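Local coordinates for ZmpA Glycopeptidase (Clostridium perfringens, PDB 6XSX), which probably cleaves glycoprotein substrates as a metal-dependent glycopeptidase, this chain being the M60 peptidase module of a larger multidomain protein, at residues K222-D227 with R368-F373; V295-N300 with N388-A393; N197-K200 with L205-E208. One frame throughout, in Å; residues are numbered along the deposited sequence.

Contact 1: residues K222-D227 with R368-F373; sequences KYWGFD and RFEQEF. With EDO (1,2-ethanediol), chain G.
Gln-371 and Glu-370 both set CG anti to their carbonyl carbon, beside the backbone N, and then part ways toward the 222-227 turn. Gln-371 runs on extended (chi2 169°). Its amide nitrogen NE2 donates to Gly-225 O at 2.9 Å, with an angle of 156° at the hydrogen. The donor lies slightly out of the carbonyl plane. Glu-370 instead bends at chi2 (-45°) and lies against the Trp-224 indole. Glu-370 CG sits over one face of Trp-224, 4.0 Å from the centroid of its five-membered ring, a CH-pi contact. The carboxylate plane stands nearly perpendicular to the ring. Gly-225, the first residue after helix 206-224, forms a Schellman motif. Its positive phi turns the chain, and Gly-225 O accepts the glutamine amide. This bond ties the end of helix 206-224 to helix 365-375, within the M60 peptidase region. Trp-224 O is also bound, by Arg-374. Asp-227 lies near the same amide nitrogen: its OD2 is 3.1 Å from Gln-371 NE2, while Asp-227 OD1 is hydrogen-bonded to Ser-229 OG. Nearer the start of helix 365-375, Arg-368 NH1 donates to O1 of a 1,2-ethanediol, probably from the crystallisation liquor, at 2.8 Å.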
loop_
_atom_site.group_PDB
_atom_site.type_symbol
_atom_site.label_atom_id
_atom_site.label_comp_id
_atom_site.label_asym_id
_atom_site.label_seq_id
_atom_site.Cartn_x
_atom_site.Cartn_y
_atom_site.Cartn_z
ATOM N N LYS A 222 11.070 1.179 -1.441
ATOM C CA LYS A 222 11.752 0.833 -2.680
ATOM C C LYS A 222 10.817 1.019 -3.884
ATOM O O LYS A 222 11.164 1.703 -4.845
ATOM C CB LYS A 222 12.305 -0.593 -2.602
ATOM C CG LYS A 222 13.021 -1.065 -3.861
ATOM C CD LYS A 222 13.495 -2.497 -3.728
ATOM C CE LYS A 222 13.766 -3.161 -5.061
ATOM N NZ LYS A 222 14.124 -4.590 -4.873
ATOM N N TYR A 223 9.620 0.426 -3.827
ATOM C CA TYR A 223 8.661 0.535 -4.920
ATOM C C TYR A 223 8.324 1.993 -5.241
ATOM O O TYR A 223 8.053 2.311 -6.398
ATOM C CB TYR A 223 7.400 -0.274 -4.604
ATOM C CG TYR A 223 6.343 -0.382 -5.681
ATOM C CD1 TYR A 223 6.619 -0.901 -6.942
ATOM C CD2 TYR A 223 5.030 -0.031 -5.403
ATOM C CE1 TYR A 223 5.620 -1.037 -7.898
ATOM C CE2 TYR A 223 4.023 -0.148 -6.347
ATOM C CZ TYR A 223 4.319 -0.651 -7.600
ATOM O OH TYR A 223 3.310 -0.778 -8.510
ATOM N N TRP A 224 8.325 2.864 -4.219
ATOM C CA TRP A 224 7.917 4.254 -4.373
ATOM C C TRP A 224 9.093 5.136 -4.807
ATOM O O TRP A 224 8.907 6.326 -5.064
ATOM C CB TRP A 224 7.287 4.757 -3.066
ATOM C CG TRP A 224 5.937 5.373 -3.254
ATOM C CD1 TRP A 224 5.599 6.681 -3.071
ATOM C CD2 TRP A 224 4.736 4.700 -3.677
ATOM N NE1 TRP A 224 4.270 6.865 -3.342
ATOM C CE2 TRP A 224 3.716 5.672 -3.725
ATOM C CE3 TRP A 224 4.425 3.379 -4.020
ATOM C CZ2 TRP A 224 2.405 5.365 -4.095
ATOM C CZ3 TRP A 224 3.128 3.070 -4.377
ATOM C CH2 TRP A 224 2.132 4.051 -4.414
ATOM N N GLY A 225 10.301 4.555 -4.858
ATOM C CA GLY A 225 11.479 5.247 -5.364
ATOM C C GLY A 225 12.227 6.085 -4.324
ATOM O O GLY A 225 12.970 6.999 -4.693
ATOM N N PHE A 226 12.053 5.766 -3.032
ATOM C CA PHE A 226 12.856 6.386 -1.982
ATOM C C PHE A 226 14.208 5.682 -1.924
ATOM O O PHE A 226 14.393 4.744 -1.158
ATOM C CB PHE A 226 12.124 6.377 -0.635
ATOM C CG PHE A 226 10.903 7.260 -0.599
ATOM C CD1 PHE A 226 11.023 8.630 -0.417
ATOM C CD2 PHE A 226 9.635 6.719 -0.754
ATOM C CE1 PHE A 226 9.900 9.444 -0.397
ATOM C CE2 PHE A 226 8.513 7.533 -0.733
ATOM C CZ PHE A 226 8.646 8.894 -0.562
ATOM N N ASP A 227 15.143 6.124 -2.771
ATOM C CA ASP A 227 16.374 5.378 -2.983
ATOM C C ASP A 227 17.574 6.167 -2.453
ATOM O O ASP A 227 18.716 5.772 -2.669
ATOM C CB ASP A 227 16.516 4.987 -4.458
ATOM C CG ASP A 227 16.558 6.192 -5.381
ATOM O OD1 ASP A 227 16.341 7.318 -4.900
ATOM O OD2 ASP A 227 16.809 5.997 -6.576
ATOM N N ARG A 368 10.427 5.162 -10.683
ATOM C CA ARG A 368 10.896 6.272 -11.499
ATOM C C ARG A 368 9.748 7.240 -11.788
ATOM O O ARG A 368 9.946 8.450 -11.749
ATOM C CB ARG A 368 11.588 5.762 -12.767
ATOM C CG ARG A 368 12.817 4.896 -12.500
ATOM C CD ARG A 368 13.464 4.404 -13.790
ATOM N NE ARG A 368 13.857 5.575 -14.571
ATOM C CZ ARG A 368 14.002 5.641 -15.896
ATOM N NH1 ARG A 368 13.784 4.583 -16.659
ATOM N NH2 ARG A 368 14.354 6.784 -16.454
ATOM N N PHE A 369 8.551 6.699 -12.070
ATOM C CA PHE A 369 7.374 7.532 -12.287
ATOM C C PHE A 369 7.072 8.361 -11.032
ATOM O O PHE A 369 6.912 9.585 -11.122
ATOM C CB PHE A 369 6.199 6.671 -12.760
ATOM C CG PHE A 369 4.939 7.395 -13.168
ATOM C CD1 PHE A 369 4.761 7.841 -14.468
ATOM C CD2 PHE A 369 3.898 7.574 -12.268
ATOM C CE1 PHE A 369 3.588 8.469 -14.855
ATOM C CE2 PHE A 369 2.724 8.207 -12.652
ATOM C CZ PHE A 369 2.573 8.649 -13.947
ATOM N N GLU A 370 7.028 7.696 -9.866
ATOM C CA GLU A 370 6.811 8.371 -8.589
ATOM C C GLU A 370 7.864 9.458 -8.362
ATOM O O GLU A 370 7.528 10.543 -7.880
ATOM C CB GLU A 370 6.793 7.396 -7.403
ATOM C CG GLU A 370 5.492 6.625 -7.236
ATOM C CD GLU A 370 4.200 7.422 -7.364
ATOM O OE1 GLU A 370 3.445 7.482 -6.382
ATOM O OE2 GLU A 370 3.931 7.949 -8.466
ATOM N N GLN A 371 9.129 9.149 -8.691
ATOM C CA GLN A 371 10.234 10.090 -8.539
ATOM C C GLN A 371 9.990 11.356 -9.364
ATOM O O GLN A 371 10.236 12.459 -8.878
ATOM C CB GLN A 371 11.579 9.447 -8.881
ATOM C CG GLN A 371 12.157 8.589 -7.766
ATOM C CD GLN A 371 13.325 7.774 -8.262
ATOM O OE1 GLN A 371 13.536 7.645 -9.468
ATOM N NE2 GLN A 371 14.086 7.205 -7.338
ATOM N N GLU A 372 9.487 11.202 -10.596
ATOM C CA GLU A 372 9.226 12.365 -11.435
ATOM C C GLU A 372 8.193 13.286 -10.795
ATOM O O GLU A 372 8.363 14.507 -10.811
ATOM C CB GLU A 372 8.764 11.981 -12.839
ATOM C CG GLU A 372 9.874 11.381 -13.682
ATOM C CD GLU A 372 10.991 12.350 -14.030
ATOM O OE1 GLU A 372 10.685 13.465 -14.477
ATOM O OE2 GLU A 372 12.159 11.986 -13.838
ATOM N N PHE A 373 7.113 12.697 -10.262
ATOM C CA PHE A 373 6.018 13.479 -9.703
ATOM C C PHE A 373 6.417 14.108 -8.367
ATOM O O PHE A 373 5.870 15.137 -7.972
ATOM C CB PHE A 373 4.729 12.651 -9.629
ATOM C CG PHE A 373 3.927 12.714 -10.904
ATOM C CD1 PHE A 373 4.054 11.730 -11.872
ATOM C CD2 PHE A 373 3.093 13.793 -11.160
ATOM C CE1 PHE A 373 3.346 11.810 -13.062
ATOM C CE2 PHE A 373 2.385 13.875 -12.349
ATOM C CZ PHE A 373 2.509 12.879 -13.294
HETATM C C1 EDO G . 11.072 2.103 -17.114
HETATM O O1 EDO G . 11.994 2.552 -16.135
HETATM C C2 EDO G . 11.644 2.125 -18.485
HETATM O O2 EDO G . 12.998 1.728 -18.505
#

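Contact 2: residues V295-N300 with N388-A393; sequences VEVTNN and NAWVMA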
loop_
_atom_site.group_PDB
_atom_site.type_symbol
_atom_site.label_atom_id
_atom_site.label_comp_id
_atom_site.label_asym_id
_atom_site.label_seq_id
_atom_site.Cartn_x
_atom_site.Cartn_y
_atom_site.Cartn_z
ATOM N N VAL A 295 -4.376 10.689 -6.929
ATOM C CA VAL A 295 -3.843 9.704 -5.998
ATOM C C VAL A 295 -4.833 8.555 -5.795
ATOM O O VAL A 295 -4.418 7.429 -5.517
ATOM C CB VAL A 295 -3.347 10.325 -4.676
ATOM C CG1 VAL A 295 -2.120 11.188 -4.907
ATOM C CG2 VAL A 295 -4.435 11.094 -3.927
ATOM N N GLU A 296 -6.130 8.834 -5.989
ATOM C CA GLU A 296 -7.170 7.819 -5.877
ATOM C C GLU A 296 -6.949 6.733 -6.930
ATOM O O GLU A 296 -7.348 5.582 -6.755
ATOM C CB GLU A 296 -8.558 8.444 -6.029
ATOM C CG GLU A 296 -8.912 9.409 -4.909
ATOM C CD GLU A 296 -8.504 10.866 -5.093
ATOM O OE1 GLU A 296 -7.886 11.206 -6.139
ATOM O OE2 GLU A 296 -8.805 11.668 -4.180
ATOM N N VAL A 297 -6.319 7.107 -8.045
ATOM C CA VAL A 297 -6.059 6.117 -9.077
ATOM C C VAL A 297 -4.722 5.453 -8.759
ATOM O O VAL A 297 -4.669 4.234 -8.598
ATOM C CB VAL A 297 -6.129 6.721 -10.494
ATOM C CG1 VAL A 297 -5.654 5.746 -11.556
ATOM C CG2 VAL A 297 -7.533 7.216 -10.827
ATOM N N THR A 298 -3.682 6.285 -8.581
ATOM C CA THR A 298 -2.301 5.833 -8.601
ATOM C C THR A 298 -1.957 5.019 -7.354
ATOM O O THR A 298 -1.033 4.216 -7.398
ATOM C CB THR A 298 -1.306 6.972 -8.884
ATOM O OG1 THR A 298 -1.434 8.005 -7.907
ATOM C CG2 THR A 298 -1.447 7.552 -10.271
ATOM N N ASN A 299 -2.717 5.183 -6.261
ATOM C CA ASN A 299 -2.350 4.544 -5.003
ATOM C C ASN A 299 -2.593 3.031 -5.055
ATOM O O ASN A 299 -2.051 2.278 -4.245
ATOM C CB ASN A 299 -2.909 5.289 -3.784
ATOM C CG ASN A 299 -2.181 6.594 -3.509
ATOM O OD1 ASN A 299 -1.109 6.845 -4.062
ATOM N ND2 ASN A 299 -2.738 7.434 -2.647
ATOM N N ASN A 300 -3.385 2.592 -6.035
ATOM C CA ASN A 300 -3.690 1.188 -6.248
ATOM C C ASN A 300 -2.458 0.421 -6.724
ATOM O O ASN A 300 -2.438 -0.807 -6.711
ATOM C CB ASN A 300 -4.785 1.037 -7.303
ATOM C CG ASN A 300 -6.095 1.640 -6.852
ATOM O OD1 ASN A 300 -6.624 1.261 -5.816
ATOM N ND2 ASN A 300 -6.619 2.583 -7.620
ATOM N N ASN A 388 -2.927 13.816 -19.005
ATOM C CA ASN A 388 -1.983 14.158 -20.058
ATOM C C ASN A 388 -0.569 14.197 -19.488
ATOM O O ASN A 388 0.391 13.870 -20.185
ATOM C CB ASN A 388 -2.369 15.448 -20.794
ATOM C CG ASN A 388 -3.310 15.203 -21.959
ATOM O OD1 ASN A 388 -2.883 15.166 -23.110
ATOM N ND2 ASN A 388 -4.589 15.021 -21.677
ATOM N N ALA A 389 -0.452 14.581 -18.212
ATOM C CA ALA A 389 0.847 14.619 -17.555
ATOM C C ALA A 389 1.406 13.204 -17.382
ATOM O O ALA A 389 2.608 13.002 -17.516
ATOM C CB ALA A 389 0.772 15.373 -16.247
ATOM N N TRP A 390 0.529 12.231 -17.086
ATOM C CA TRP A 390 0.949 10.842 -16.956
ATOM C C TRP A 390 1.589 10.380 -18.262
ATOM O O TRP A 390 2.603 9.679 -18.255
ATOM C CB TRP A 390 -0.236 9.927 -16.645
ATOM C CG TRP A 390 -0.904 10.102 -15.317
ATOM C CD1 TRP A 390 -0.477 10.836 -14.247
ATOM C CD2 TRP A 390 -2.120 9.454 -14.899
ATOM N NE1 TRP A 390 -1.360 10.710 -13.207
ATOM C CE2 TRP A 390 -2.376 9.870 -13.577
ATOM C CE3 TRP A 390 -3.019 8.576 -15.519
ATOM C CZ2 TRP A 390 -3.492 9.431 -12.862
ATOM C CZ3 TRP A 390 -4.120 8.140 -14.813
ATOM C CH2 TRP A 390 -4.354 8.569 -13.505
ATOM N N VAL A 391 0.962 10.760 -19.384
ATOM C CA VAL A 391 1.396 10.288 -20.687
ATOM C C VAL A 391 2.809 10.805 -20.936
ATOM O O VAL A 391 3.659 10.081 -21.445
ATOM C CB VAL A 391 0.436 10.736 -21.801
ATOM C CG1 VAL A 391 0.978 10.384 -23.182
ATOM C CG2 VAL A 391 -0.950 10.155 -21.600
ATOM N N MET A 392 3.038 12.066 -20.552
ATOM C CA MET A 392 4.305 12.735 -20.802
ATOM C C MET A 392 5.388 12.171 -19.889
ATOM O O MET A 392 6.484 11.868 -20.363
ATOM C CB MET A 392 4.178 14.250 -20.615
ATOM C CG MET A 392 3.392 14.883 -21.744
ATOM S SD MET A 392 3.241 16.681 -21.627
ATOM C CE MET A 392 2.208 16.864 -20.174
ATOM N N ALA A 393 5.054 12.022 -18.598
ATOM C CA ALA A 393 5.975 11.523 -17.586
ATOM C C ALA A 393 6.354 10.066 -17.860
ATOM O O ALA A 393 7.535 9.707 -17.785
ATOM C CB ALA A 393 5.404 11.710 -16.200
#
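This is a small apolar contact in the buried helical part of the M60 peptidase region, where the Trp-390 indole meets Val-297 and Thr-298. The short helix 295-298 and helix 383-398 stay well apart here. Between the two segments the nearest CA atoms, those of Thr-298 and Trp-390, are 10.3 Å apart. The indole bridges this distance with the far end of its six-membered ring. Val-297 CG1 touches Trp-390 CH2 at 3.7 Å. Thr-298 CG2 meets the neighbouring ring atom, Trp-390 CZ2, at 3.8 Å. Both methyls approach the ring obliquely. No hydrogen bond joins the two segments, so van der Waals contact carries the interaction. The threonine divides its two branches. OG1 lies between the backbone N and the carbonyl carbon (chi1 58°) and makes a weak bond back to Ile-294 O. That rotation gives the methyl to the tryptophan. The indole also has a polar anchor, since Trp-390 NE1 is hydrogen-bonded to Thr-293 OG1. The same ring is thus held by its nitrogen and packed at its benzo end against one short piece of chain. His-387 meets it edge-to-face. Around the contact, Val-297 and Thr-298 also pack on helix 347-361, Thr-298 reaches Trp-366 of helix 365-375, and Ala-393 packs on Phe-369 and Phe-373 of that helix.

Contact 3: residues N197-K200 with L205-E208; sequences NWYK and LPSE
Tyr-199 packs closely on Pro-206, while the side chain of Leu-205 stays on the exposed side of the contact. The tyrosine has CG anti to its carbonyl carbon (chi1 -73°), and its ring reaches across to the start of helix 206-224. Pro-206 CD lies over the middle of one face of the Tyr-199 ring, 4.0 Å from its centroid and 9° off the normal. This is a CH-pi contact. The backbone N of Pro-206 lies over the same ring, 3.4 Å from Tyr-199 CE1. The peptide just before it is also close, with Leu-205 C 3.5 Å from Tyr-199 CE1. At the far end of the ring, Tyr-199 OH is 3.4 Å from Pro-206 CA. Leu-205 differs: its CB points away, and its side chain comes no nearer than 5.3 Å to the 197-200 segment. It contributes mainly backbone. Two consecutive helices are joined here by a short loop, and Tyr-199, near the end of helix 192-202, packs on the first turn of helix 206-224. Helix 155-171 and strand 179-182 add Met-159 and Phe-179, each touching both Tyr-199 and Pro-206. No hydrogen bond crosses between the two segments. The tyrosine hydroxyl is instead hydrogen-bonded to Thr-209 OG1, one turn further along, so the phenol is fixed by an apolar face and a polar end on the same helix.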
loop_
_atom_site.group_PDB
_atom_site.type_symbol
_atom_site.label_atom_id
_atom_site.label_comp_id
_atom_site.label_asym_id
_atom_site.label_seq_id
_atom_site.Cartn_x
_atom_site.Cartn_y
_atom_site.Cartn_z
ATOM N N ASN A 197 -4.184 -14.857 22.294
ATOM C CA ASN A 197 -4.877 -15.970 21.666
ATOM C C ASN A 197 -4.268 -16.277 20.299
ATOM O O ASN A 197 -4.057 -17.441 19.964
ATOM C CB ASN A 197 -6.376 -15.693 21.515
ATOM C CG ASN A 197 -7.194 -16.031 22.747
ATOM O OD1 ASN A 197 -6.688 -16.626 23.702
ATOM N ND2 ASN A 197 -8.462 -15.640 22.743
ATOM N N TRP A 198 -3.984 -15.232 19.515
ATOM C CA TRP A 198 -3.553 -15.393 18.134
ATOM C C TRP A 198 -2.145 -15.987 18.053
ATOM O O TRP A 198 -1.912 -16.918 17.286
ATOM C CB TRP A 198 -3.672 -14.071 17.360
ATOM C CG TRP A 198 -3.412 -14.210 15.891
ATOM C CD1 TRP A 198 -4.344 -14.459 14.929
ATOM C CD2 TRP A 198 -2.141 -14.136 15.215
ATOM N NE1 TRP A 198 -3.749 -14.519 13.701
ATOM C CE2 TRP A 198 -2.398 -14.322 13.839
ATOM C CE3 TRP A 198 -0.820 -13.903 15.623
ATOM C CZ2 TRP A 198 -1.386 -14.298 12.876
ATOM C CZ3 TRP A 198 0.175 -13.853 14.671
ATOM C CH2 TRP A 198 -0.101 -14.061 13.317
ATOM N N TYR A 199 -1.215 -15.460 18.854
ATOM C CA TYR A 199 0.144 -15.975 18.893
ATOM C C TYR A 199 0.135 -17.448 19.308
ATOM O O TYR A 199 0.790 -18.270 18.667
ATOM C CB TYR A 199 1.051 -15.104 19.776
ATOM C CG TYR A 199 1.424 -13.759 19.192
ATOM C CD1 TYR A 199 2.099 -13.655 17.980
ATOM C CD2 TYR A 199 1.112 -12.583 19.855
ATOM C CE1 TYR A 199 2.441 -12.423 17.437
ATOM C CE2 TYR A 199 1.448 -11.342 19.327
ATOM C CZ TYR A 199 2.111 -11.260 18.115
ATOM O OH TYR A 199 2.438 -10.038 17.597
ATOM N N LYS A 200 -0.628 -17.778 20.363
ATOM C CA LYS A 200 -0.656 -19.135 20.889
ATOM C C LYS A 200 -1.278 -20.094 19.876
ATOM O O LYS A 200 -0.663 -21.113 19.568
ATOM C CB LYS A 200 -1.300 -19.188 22.279
ATOM C CG LYS A 200 -0.467 -18.559 23.389
ATOM C CD LYS A 200 -0.865 -18.983 24.786
ATOM C CE LYS A 200 -2.341 -18.792 25.060
ATOM N NZ LYS A 200 -2.613 -18.740 26.514
ATOM N N LEU A 205 5.194 -15.573 17.141
ATOM C CA LEU A 205 5.744 -14.712 18.173
ATOM C C LEU A 205 5.780 -13.265 17.679
ATOM O O LEU A 205 5.863 -13.003 16.475
ATOM C CB LEU A 205 7.135 -15.231 18.569
ATOM C CG LEU A 205 7.179 -16.651 19.150
ATOM C CD1 LEU A 205 8.561 -17.267 18.997
ATOM C CD2 LEU A 205 6.749 -16.686 20.615
ATOM N N PRO A 206 5.682 -12.271 18.596
ATOM C CA PRO A 206 5.690 -10.860 18.206
ATOM C C PRO A 206 6.933 -10.413 17.442
ATOM O O PRO A 206 6.856 -9.482 16.643
ATOM C CB PRO A 206 5.577 -10.073 19.523
ATOM C CG PRO A 206 5.813 -11.087 20.628
ATOM C CD PRO A 206 5.512 -12.455 20.043
ATOM N N SER A 207 8.083 -11.054 17.694
ATOM C CA SER A 207 9.302 -10.673 16.994
ATOM C C SER A 207 9.097 -10.753 15.481
ATOM O O SER A 207 9.677 -9.964 14.730
ATOM C CB SER A 207 10.480 -11.500 17.428
ATOM O OG SER A 207 10.251 -12.865 17.113
ATOM N N GLU A 208 8.245 -11.695 15.050
ATOM C CA GLU A 208 7.948 -11.904 13.641
ATOM C C GLU A 208 6.999 -10.822 13.114
ATOM O O GLU A 208 7.107 -10.392 11.961
ATOM C CB GLU A 208 7.351 -13.293 13.439
ATOM C CG GLU A 208 7.003 -13.579 11.992
ATOM C CD GLU A 208 6.426 -14.965 11.752
ATOM O OE1 GLU A 208 5.592 -15.417 12.573
ATOM O OE2 GLU A 208 6.814 -15.590 10.743
#

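From the N terminus, contact 3 comes first and closes the short turn between helices 192-202 and 206-224. Helix 206-224 then carries the chain to contact 1, whose centre is about 34 Å from that of contact 3. Contact 1 closes a loop of 140 residues, rich in helix, by joining the end of helix 206-224 to helix 365-375. Contact 2 opens inside that loop at helix 295-298 and closes beyond it on helix 383-398, so the two loops cross. They also touch: Phe-373 CZ is 3.7 Å from Trp-390 CD1. Contacts 1 and 2 thus tie helix 206-224 and helix 295-298 to the successive helices 365-375 and 383-398, while contact 3 lies on the opposite side of the chain's centre, near the mixed sheet.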